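Local coordinates for effector protein HopAB2 (Pseudomonas syringae pv. tomato, PDB 3HGL) that is recognised by the tomato resistance kinase Pto, triggering Prf-dependent immunity, and in susceptible plants suppresses cell-death-based defence as a virulence factor, at residues A[25-30]-A[73-78]; A[32-37]-A[59-64]; A[51-56]-A[65-70]. One frame throughout, in Å; residues are numbered along the deposited sequence.

The chain is the Pto-interacting, host-recognition part of a longer effector, a small five-helix domain, and the three contacts tie its later helices together. Contact 1 pairs helix 23-35 with helix 66-80; contact 2 sets the C-terminal end of helix 23-35 against the loop 60-65; contact 3 brings the residues just after helix 43-52 to the start of helix 66-80. Along the chain, contacts 2 and 3 both nest inside the loop closed by contact 1, and their segments alternate. Centres lie about 14 Å (1 to 2), 13 Å (1 to 3) and 10 Å (2 to 3) apart. L30, I61 and A68 form a chain of packing contacts joining all three.

Contact 1 (A[25-30]-A[73-78]); sequences HTRNML and GALRRA
R27 and L75 mark the closest backbone approach, CA to CA 6.4 Å, where the short helical segments 25-30 and 73-78 run nearly antiparallel, their axes 9.9 Å apart at a signed crossing angle of -150°. This is a helix-helix interface of the five-helix domain, joining helix 23-35 to helix 66-80. Its apolar part centres on L75, which leaves its backbone toward the other helix. L75 CD1 meets L30 CD2 at 3.7 Å and also touches CG2 of T26, whose side chain crosses that of L75 at about a right angle. In T26, chi1 puts OG1 anti to the carbonyl carbon, leaving CG2 anti to the backbone N; OG1 is hydrogen-bonded to E45 and to the carbonyl of D22. I23 of helix 23-35 and V13 of helix 5-18 also pack on L75, so three helices share this leucine.

R27 covers the more open flank. Its aliphatic part runs alongside L75, antiparallel to it, with R27 CG 3.7 Å from L75 CB, and the chain then bends at chi3 (63°). The guanidinium lies over the backbone of R76: R76 CA stands 3.6 Å above its plane, nearer its margin than its middle. R76 CG is over a face too, close to R27 NH2. The two guanidinium planes are 77° apart, and R27 NH2 remains 5.2 Å from R76 NH1, so the like charges do not touch. One water links them in the plane of each group, accepting from R27 NH2 at 3.1 Å and from R76 NH1 at 2.9 Å.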
loop_
_atom_site.group_PDB
_atom_site.type_symbol
_atom_site.label_atom_id
_atom_site.label_comp_id
_atom_site.label_asym_id
_atom_site.label_seq_id
_atom_site.Cartn_x
_atom_site.Cartn_y
_atom_site.Cartn_z
ATOM N N HIS A 25 -3.707 9.469 1.842
ATOM C CA HIS A 25 -4.601 8.624 2.633
ATOM C C HIS A 25 -4.081 7.184 2.618
ATOM O O HIS A 25 -4.130 6.481 3.625
ATOM C CB HIS A 25 -6.029 8.675 2.067
ATOM C CG HIS A 25 -6.978 7.710 2.716
ATOM N ND1 HIS A 25 -7.151 6.418 2.266
ATOM C CD2 HIS A 25 -7.784 7.841 3.796
ATOM C CE1 HIS A 25 -8.023 5.795 3.039
ATOM N NE2 HIS A 25 -8.422 6.636 3.976
ATOM N N THR A 26 -3.566 6.748 1.474
ATOM C CA THR A 26 -3.048 5.388 1.376
ATOM C C THR A 26 -1.875 5.214 2.338
ATOM O O THR A 26 -1.732 4.163 2.956
ATOM C CB THR A 26 -2.601 5.058 -0.060
ATOM O OG1 THR A 26 -3.653 5.410 -0.965
ATOM C CG2 THR A 26 -2.306 3.560 -0.200
ATOM N N ARG A 27 -1.038 6.243 2.471
ATOM C CA ARG A 27 0.096 6.159 3.390
ATOM C C ARG A 27 -0.401 5.925 4.815
ATOM O O ARG A 27 0.166 5.117 5.551
ATOM C CB ARG A 27 0.933 7.444 3.369
ATOM C CG ARG A 27 1.732 7.686 2.096
ATOM C CD ARG A 27 2.707 8.855 2.303
ATOM N NE ARG A 27 3.689 8.546 3.339
ATOM C CZ ARG A 27 4.309 9.462 4.079
ATOM N NH1 ARG A 27 4.047 10.746 3.901
ATOM N NH2 ARG A 27 5.192 9.095 5.001
ATOM N N ASN A 28 -1.448 6.645 5.210
ATOM C CA ASN A 28 -2.005 6.492 6.557
ATOM C C ASN A 28 -2.524 5.091 6.794
ATOM O O ASN A 28 -2.277 4.494 7.844
ATOM C CB ASN A 28 -3.167 7.453 6.799
ATOM C CG ASN A 28 -2.753 8.893 6.749
ATOM O OD1 ASN A 28 -1.612 9.230 7.049
ATOM N ND2 ASN A 28 -3.689 9.768 6.383
HETATM N N MSE A 29 -3.271 4.570 5.826
HETATM C CA MSE A 29 -3.832 3.232 5.965
HETATM C C MSE A 29 -2.753 2.164 5.988
HETATM O O MSE A 29 -2.836 1.219 6.773
HETATM C CB MSE A 29 -4.818 2.939 4.833
HETATM C CG MSE A 29 -6.173 3.607 4.981
HETATM SE SE MSE A 29 -7.004 3.204 6.678
HETATM C CE MSE A 29 -6.412 4.782 7.612
ATOM N N LEU A 30 -1.746 2.307 5.128
ATOM C CA LEU A 30 -0.666 1.328 5.082
ATOM C C LEU A 30 0.065 1.331 6.420
ATOM O O LEU A 30 0.460 0.280 6.918
ATOM C CB LEU A 30 0.316 1.641 3.940
ATOM C CG LEU A 30 1.531 0.700 3.788
ATOM C CD1 LEU A 30 1.054 -0.741 3.625
ATOM C CD2 LEU A 30 2.390 1.140 2.581
ATOM N N GLY A 73 8.116 3.188 1.519
ATOM C CA GLY A 73 9.107 4.153 1.074
ATOM C C GLY A 73 8.718 4.834 -0.228
ATOM O O GLY A 73 8.873 6.045 -0.371
ATOM N N ALA A 74 8.213 4.053 -1.178
ATOM C CA ALA A 74 7.799 4.586 -2.471
ATOM C C ALA A 74 6.657 5.589 -2.307
ATOM O O ALA A 74 6.621 6.611 -2.997
ATOM C CB ALA A 74 7.366 3.448 -3.392
ATOM N N LEU A 75 5.719 5.299 -1.410
ATOM C CA LEU A 75 4.597 6.210 -1.189
ATOM C C LEU A 75 5.064 7.517 -0.557
ATOM O O LEU A 75 4.610 8.597 -0.937
ATOM C CB LEU A 75 3.541 5.560 -0.289
ATOM C CG LEU A 75 2.660 4.486 -0.938
ATOM C CD1 LEU A 75 1.785 3.833 0.126
ATOM C CD2 LEU A 75 1.804 5.115 -2.030
ATOM N N ARG A 76 5.970 7.412 0.408
ATOM C CA ARG A 76 6.490 8.593 1.088
ATOM C C ARG A 76 7.176 9.518 0.091
ATOM O O ARG A 76 6.929 10.727 0.082
ATOM C CB ARG A 76 7.480 8.195 2.186
ATOM C CG ARG A 76 8.063 9.389 2.944
ATOM C CD ARG A 76 9.001 8.971 4.071
ATOM N NE ARG A 76 10.156 8.224 3.581
ATOM C CZ ARG A 76 10.327 6.917 3.747
ATOM N NH1 ARG A 76 9.414 6.203 4.398
ATOM N NH2 ARG A 76 11.405 6.321 3.258
ATOM N N ARG A 77 8.040 8.952 -0.746
ATOM C CA ARG A 77 8.739 9.757 -1.741
ATOM C C ARG A 77 7.765 10.330 -2.768
ATOM O O ARG A 77 7.917 11.472 -3.195
ATOM C CB ARG A 77 9.818 8.929 -2.446
ATOM C CG ARG A 77 11.060 8.666 -1.597
ATOM C CD ARG A 77 12.151 7.979 -2.421
ATOM N NE ARG A 77 11.807 6.603 -2.767
ATOM C CZ ARG A 77 11.826 5.588 -1.907
ATOM N NH1 ARG A 77 12.175 5.792 -0.642
ATOM N NH2 ARG A 77 11.490 4.370 -2.311
ATOM N N ALA A 78 6.758 9.548 -3.151
ATOM C CA ALA A 78 5.776 10.012 -4.129
ATOM C C ALA A 78 5.023 11.248 -3.635
ATOM O O ALA A 78 4.857 12.222 -4.371
ATOM C CB ALA A 78 4.790 8.897 -4.454
HETATM O O HOH W 1 6.822 6.578 5.690
#

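Contact 2 (A[32-37]-A[59-64]); sequences NAMNGD and HGISRD
A33 and M34, in the last turn of helix 23-35, meet I61 and R63 of the loop that leads into helix 66-80. The closest CA pair is that of M34 and R63, 4.3 Å apart. No direct hydrogen bond crosses the contact; its first shell is van der Waals packing. A33 CB faces I61 CB at 4.1 Å. M34, a selenomethionine, first passes R63 with its CB and then runs on past the loop backbone. Its chain bends at chi3 (79°), which places CE 3.6 Å from R63 O and close to R63 CA as well. R63 approaches in return through the base of its side chain: R63 CB comes to 3.0 Å from M34 O, a tight contact. Its CG lies between the backbone N and the carbonyl carbon (chi1 68°), and from there the extended chain carries the guanidinium off, far from M34.

A water links the two backbones. It donates to A33 O at 2.7 Å and accepts from I61 N at 2.8 Å, where A33 O and I61 O, both acceptors, sit 3.2 Å apart.

Further out, each segment is shaped by its own turns. G36, with positive phi, ends the helix in a Schellman motif made by D37 N to N32 O and G36 N to A33 O; N35 N is a second donor to N32 O, from the opposite face of its plane. On the loop side, S62 OG accepts from D64 N in an ST turn, N-H...O angle 149°. A68, I69 and R72 of helix 66-80 also pack on M34, and A68 on I61.

The chemistry is therefore apolar packing beside one water-bridged pair of backbones: A33 O takes one bond from G36 N and a second from the water, which probably eases the approach of the two carbonyl oxygens.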
loop_
_atom_site.group_PDB
_atom_site.type_symbol
_atom_site.label_atom_id
_atom_site.label_comp_id
_atom_site.label_asym_id
_atom_site.label_seq_id
_atom_site.Cartn_x
_atom_site.Cartn_y
_atom_site.Cartn_z
ATOM N N ASN A 32 -1.231 2.078 9.329
ATOM C CA ASN A 32 -2.126 1.383 10.264
ATOM C C ASN A 32 -2.020 -0.129 10.081
ATOM O O ASN A 32 -1.882 -0.876 11.054
ATOM C CB ASN A 32 -3.582 1.781 10.019
ATOM C CG ASN A 32 -3.945 3.105 10.654
ATOM O OD1 ASN A 32 -3.084 3.845 11.121
ATOM N ND2 ASN A 32 -5.235 3.409 10.670
ATOM N N ALA A 33 -2.093 -0.575 8.831
ATOM C CA ALA A 33 -2.023 -2.003 8.534
ATOM C C ALA A 33 -0.730 -2.621 9.041
ATOM O O ALA A 33 -0.746 -3.682 9.670
ATOM C CB ALA A 33 -2.154 -2.235 7.033
HETATM N N MSE A 34 0.390 -1.955 8.766
HETATM C CA MSE A 34 1.681 -2.466 9.196
HETATM C C MSE A 34 1.868 -2.459 10.709
HETATM O O MSE A 34 2.754 -3.137 11.224
HETATM C CB MSE A 34 2.812 -1.705 8.495
HETATM C CG MSE A 34 2.870 -2.051 7.004
HETATM SE SE MSE A 34 4.107 -1.021 5.942
HETATM C CE MSE A 34 5.733 -1.945 6.439
ATOM N N ASN A 35 1.037 -1.696 11.416
ATOM C CA ASN A 35 1.102 -1.661 12.876
ATOM C C ASN A 35 0.095 -2.648 13.461
ATOM O O ASN A 35 0.034 -2.848 14.675
ATOM C CB ASN A 35 0.792 -0.261 13.422
ATOM C CG ASN A 35 1.974 0.681 13.317
ATOM O OD1 ASN A 35 3.122 0.262 13.432
ATOM N ND2 ASN A 35 1.695 1.965 13.118
ATOM N N GLY A 36 -0.696 -3.263 12.587
ATOM C CA GLY A 36 -1.696 -4.199 13.051
ATOM C C GLY A 36 -2.919 -3.487 13.598
ATOM O O GLY A 36 -3.691 -4.075 14.361
ATOM N N ASP A 37 -3.089 -2.216 13.234
ATOM C CA ASP A 37 -4.254 -1.455 13.673
ATOM C C ASP A 37 -5.404 -1.790 12.733
ATOM O O ASP A 37 -5.180 -2.243 11.608
ATOM C CB ASP A 37 -4.006 0.060 13.594
ATOM C CG ASP A 37 -2.898 0.534 14.519
ATOM O OD1 ASP A 37 -2.788 0.022 15.649
ATOM O OD2 ASP A 37 -2.143 1.444 14.119
ATOM N N HIS A 59 -5.038 -12.057 6.599
ATOM C CA HIS A 59 -3.880 -11.660 7.393
ATOM C C HIS A 59 -3.473 -10.193 7.459
ATOM O O HIS A 59 -2.666 -9.818 8.315
ATOM C CB HIS A 59 -2.669 -12.475 6.942
ATOM C CG HIS A 59 -2.878 -13.954 7.025
ATOM N ND1 HIS A 59 -3.540 -14.669 6.049
ATOM C CD2 HIS A 59 -2.539 -14.850 7.982
ATOM C CE1 HIS A 59 -3.598 -15.941 6.402
ATOM N NE2 HIS A 59 -2.998 -16.079 7.571
ATOM N N GLY A 60 -4.007 -9.368 6.568
ATOM C CA GLY A 60 -3.631 -7.965 6.568
ATOM C C GLY A 60 -2.283 -7.811 5.889
ATOM O O GLY A 60 -1.932 -8.623 5.032
ATOM N N ILE A 61 -1.521 -6.790 6.280
ATOM C CA ILE A 61 -0.206 -6.534 5.694
ATOM C C ILE A 61 0.887 -6.485 6.772
ATOM O O ILE A 61 0.848 -5.657 7.675
ATOM C CB ILE A 61 -0.222 -5.203 4.910
ATOM C CG1 ILE A 61 -1.263 -5.276 3.785
ATOM C CG2 ILE A 61 1.157 -4.915 4.331
ATOM C CD1 ILE A 61 -1.441 -3.966 3.032
ATOM N N SER A 62 1.867 -7.374 6.654
ATOM C CA SER A 62 2.952 -7.470 7.629
ATOM C C SER A 62 3.956 -6.322 7.633
ATOM O O SER A 62 4.393 -5.861 6.584
ATOM C CB SER A 62 3.714 -8.777 7.424
ATOM O OG SER A 62 4.889 -8.795 8.215
ATOM N N ARG A 63 4.339 -5.876 8.826
ATOM C CA ARG A 63 5.316 -4.803 8.928
ATOM C C ARG A 63 6.675 -5.325 8.465
ATOM O O ARG A 63 7.578 -4.545 8.179
ATOM C CB ARG A 63 5.411 -4.274 10.366
ATOM C CG ARG A 63 5.999 -5.237 11.375
ATOM C CD ARG A 63 6.172 -4.549 12.730
ATOM N NE ARG A 63 6.746 -5.448 13.725
ATOM C CZ ARG A 63 6.951 -5.129 15.000
ATOM N NH1 ARG A 63 6.628 -3.923 15.449
ATOM N NH2 ARG A 63 7.471 -6.022 15.828
ATOM N N ASP A 64 6.815 -6.648 8.390
ATOM C CA ASP A 64 8.068 -7.250 7.944
ATOM C C ASP A 64 8.044 -7.605 6.455
ATOM O O ASP A 64 9.046 -8.057 5.906
ATOM C CB ASP A 64 8.389 -8.510 8.753
ATOM C CG ASP A 64 8.576 -8.227 10.232
ATOM O OD1 ASP A 64 9.201 -7.202 10.578
ATOM O OD2 ASP A 64 8.104 -9.038 11.056
HETATM O O HOH W 2 -2.335 -5.638 8.680
#

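Contact 3 (A[51-56]-A[65-70]); sequences QHFPNM and SELAIE
F53 and L67 carry this contact between the residues just after helix 43-52 and the first turn of helix 66-80, a helix N-terminus closed by a serine N-cap. F53 has CG anti to its carbonyl carbon and beside its backbone N (chi1 -64°), and rotation about CB-CG turns the ring. The ring then reaches the other helix with its CE1 and CZ atoms. L67 has CG anti to the backbone N (chi1 180°), and CD2 is the branch that meets both F53 and H52. The two side chains cross obliquely: F53 CE1 lies 3.8 Å from L67 CD2, and F53 CZ is 3.8 Å from L67 CG. The same CD2 methyl also reaches back to the main chain, 3.6 Å from H52 O.

H52 begins toward L67, its CB 4.4 Å from L67 CD2, but its imidazole leads away; NE2 is hydrogen-bonded to Q15 of helix 5-18. H8 of that helix touches both H52 and L67, so the three helices converge here. I61 packs on F53 and on A68, extending the apolar surface toward the loop.

Beyond L67, the F53 ring presents its edge to the cap. S65 OG and A68 N both lie near the ring plane, each 4.0 Å from F53 CE1. The capping bond runs between these two atoms: A68 N donates to S65 OG over 3.1 Å in an almost straight line, 171° at the hydrogen.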
loop_
_atom_site.group_PDB
_atom_site.type_symbol
_atom_site.label_atom_id
_atom_site.label_comp_id
_atom_site.label_asym_id
_atom_site.label_seq_id
_atom_site.Cartn_x
_atom_site.Cartn_y
_atom_site.Cartn_z
ATOM N N GLN A 51 -4.720 -7.208 -5.138
ATOM C CA GLN A 51 -3.968 -7.726 -6.283
ATOM C C GLN A 51 -2.492 -7.955 -5.943
ATOM O O GLN A 51 -1.833 -8.816 -6.532
ATOM C CB GLN A 51 -4.036 -6.733 -7.449
ATOM C CG GLN A 51 -5.399 -6.579 -8.083
ATOM C CD GLN A 51 -5.470 -5.392 -9.029
ATOM O OE1 GLN A 51 -4.443 -4.852 -9.453
ATOM N NE2 GLN A 51 -6.687 -4.985 -9.372
ATOM N N HIS A 52 -1.987 -7.181 -4.988
ATOM C CA HIS A 52 -0.581 -7.232 -4.590
ATOM C C HIS A 52 -0.287 -7.935 -3.267
ATOM O O HIS A 52 0.844 -8.339 -3.013
ATOM C CB HIS A 52 -0.041 -5.800 -4.564
ATOM C CG HIS A 52 -0.188 -5.093 -5.876
ATOM N ND1 HIS A 52 0.647 -5.333 -6.943
ATOM C CD2 HIS A 52 -1.121 -4.217 -6.319
ATOM C CE1 HIS A 52 0.237 -4.639 -7.989
ATOM N NE2 HIS A 52 -0.836 -3.954 -7.637
ATOM N N PHE A 53 -1.306 -8.069 -2.427
ATOM C CA PHE A 53 -1.175 -8.740 -1.136
ATOM C C PHE A 53 -2.333 -9.743 -1.121
ATOM O O PHE A 53 -3.357 -9.520 -0.481
ATOM C CB PHE A 53 -1.298 -7.705 -0.008
ATOM C CG PHE A 53 -0.188 -6.677 -0.002
ATOM C CD1 PHE A 53 1.063 -6.985 0.528
ATOM C CD2 PHE A 53 -0.383 -5.411 -0.553
ATOM C CE1 PHE A 53 2.106 -6.049 0.507
ATOM C CE2 PHE A 53 0.654 -4.468 -0.580
ATOM C CZ PHE A 53 1.899 -4.789 -0.048
ATOM N N PRO A 54 -2.176 -10.861 -1.852
ATOM C CA PRO A 54 -3.155 -11.945 -1.995
ATOM C C PRO A 54 -3.677 -12.609 -0.723
ATOM O O PRO A 54 -4.750 -13.209 -0.738
ATOM C CB PRO A 54 -2.443 -12.931 -2.923
ATOM C CG PRO A 54 -1.014 -12.745 -2.568
ATOM C CD PRO A 54 -0.895 -11.241 -2.475
ATOM N N ASN A 55 -2.928 -12.502 0.370
ATOM C CA ASN A 55 -3.343 -13.099 1.638
ATOM C C ASN A 55 -3.839 -12.028 2.609
ATOM O O ASN A 55 -4.133 -12.311 3.770
ATOM C CB ASN A 55 -2.172 -13.870 2.253
ATOM C CG ASN A 55 -1.864 -15.156 1.502
ATOM O OD1 ASN A 55 -0.710 -15.580 1.416
ATOM N ND2 ASN A 55 -2.903 -15.791 0.968
HETATM N N MSE A 56 -3.947 -10.799 2.115
HETATM C CA MSE A 56 -4.382 -9.668 2.932
HETATM C C MSE A 56 -5.786 -9.753 3.543
HETATM O O MSE A 56 -5.998 -9.317 4.677
HETATM C CB MSE A 56 -4.245 -8.372 2.125
HETATM C CG MSE A 56 -4.722 -7.128 2.846
HETATM SE SE MSE A 56 -6.603 -6.790 2.590
HETATM C CE MSE A 56 -6.467 -5.012 1.836
ATOM N N SER A 65 6.903 -7.410 5.803
ATOM C CA SER A 65 6.797 -7.716 4.377
ATOM C C SER A 65 7.765 -6.859 3.570
ATOM O O SER A 65 7.762 -5.632 3.681
ATOM C CB SER A 65 5.378 -7.463 3.872
ATOM O OG SER A 65 5.371 -7.426 2.454
ATOM N N GLU A 66 8.585 -7.505 2.747
ATOM C CA GLU A 66 9.556 -6.783 1.931
ATOM C C GLU A 66 8.844 -5.832 0.972
ATOM O O GLU A 66 9.297 -4.710 0.743
ATOM C CB GLU A 66 10.412 -7.767 1.131
ATOM C CG GLU A 66 11.683 -7.162 0.550
ATOM C CD GLU A 66 12.394 -8.110 -0.401
ATOM O OE1 GLU A 66 12.514 -9.307 -0.067
ATOM O OE2 GLU A 66 12.840 -7.661 -1.479
ATOM N N LEU A 67 7.726 -6.282 0.412
ATOM C CA LEU A 67 6.969 -5.454 -0.519
ATOM C C LEU A 67 6.346 -4.261 0.205
ATOM O O LEU A 67 6.404 -3.135 -0.284
ATOM C CB LEU A 67 5.875 -6.282 -1.203
ATOM C CG LEU A 67 4.982 -5.545 -2.211
ATOM C CD1 LEU A 67 5.839 -4.932 -3.321
ATOM C CD2 LEU A 67 3.969 -6.522 -2.805
ATOM N N ALA A 68 5.752 -4.514 1.368
ATOM C CA ALA A 68 5.124 -3.452 2.160
ATOM C C ALA A 68 6.154 -2.387 2.539
ATOM O O ALA A 68 5.887 -1.185 2.449
ATOM C CB ALA A 68 4.496 -4.037 3.420
ATOM N N ILE A 69 7.329 -2.834 2.975
ATOM C CA ILE A 69 8.397 -1.918 3.357
ATOM C C ILE A 69 8.787 -1.026 2.182
ATOM O O ILE A 69 8.913 0.186 2.337
ATOM C CB ILE A 69 9.636 -2.706 3.860
ATOM C CG1 ILE A 69 9.300 -3.381 5.197
ATOM C CG2 ILE A 69 10.846 -1.769 4.010
ATOM C CD1 ILE A 69 10.379 -4.319 5.711
ATOM N N GLU A 70 8.971 -1.620 1.005
ATOM C CA GLU A 70 9.331 -0.845 -0.180
ATOM C C GLU A 70 8.181 0.069 -0.591
ATOM O O GLU A 70 8.395 1.197 -1.039
ATOM C CB GLU A 70 9.691 -1.774 -1.345
ATOM C CG GLU A 70 10.974 -2.568 -1.139
ATOM C CD GLU A 70 12.172 -1.680 -0.819
ATOM O OE1 GLU A 70 12.284 -0.581 -1.402
ATOM O OE2 GLU A 70 13.009 -2.089 0.010
#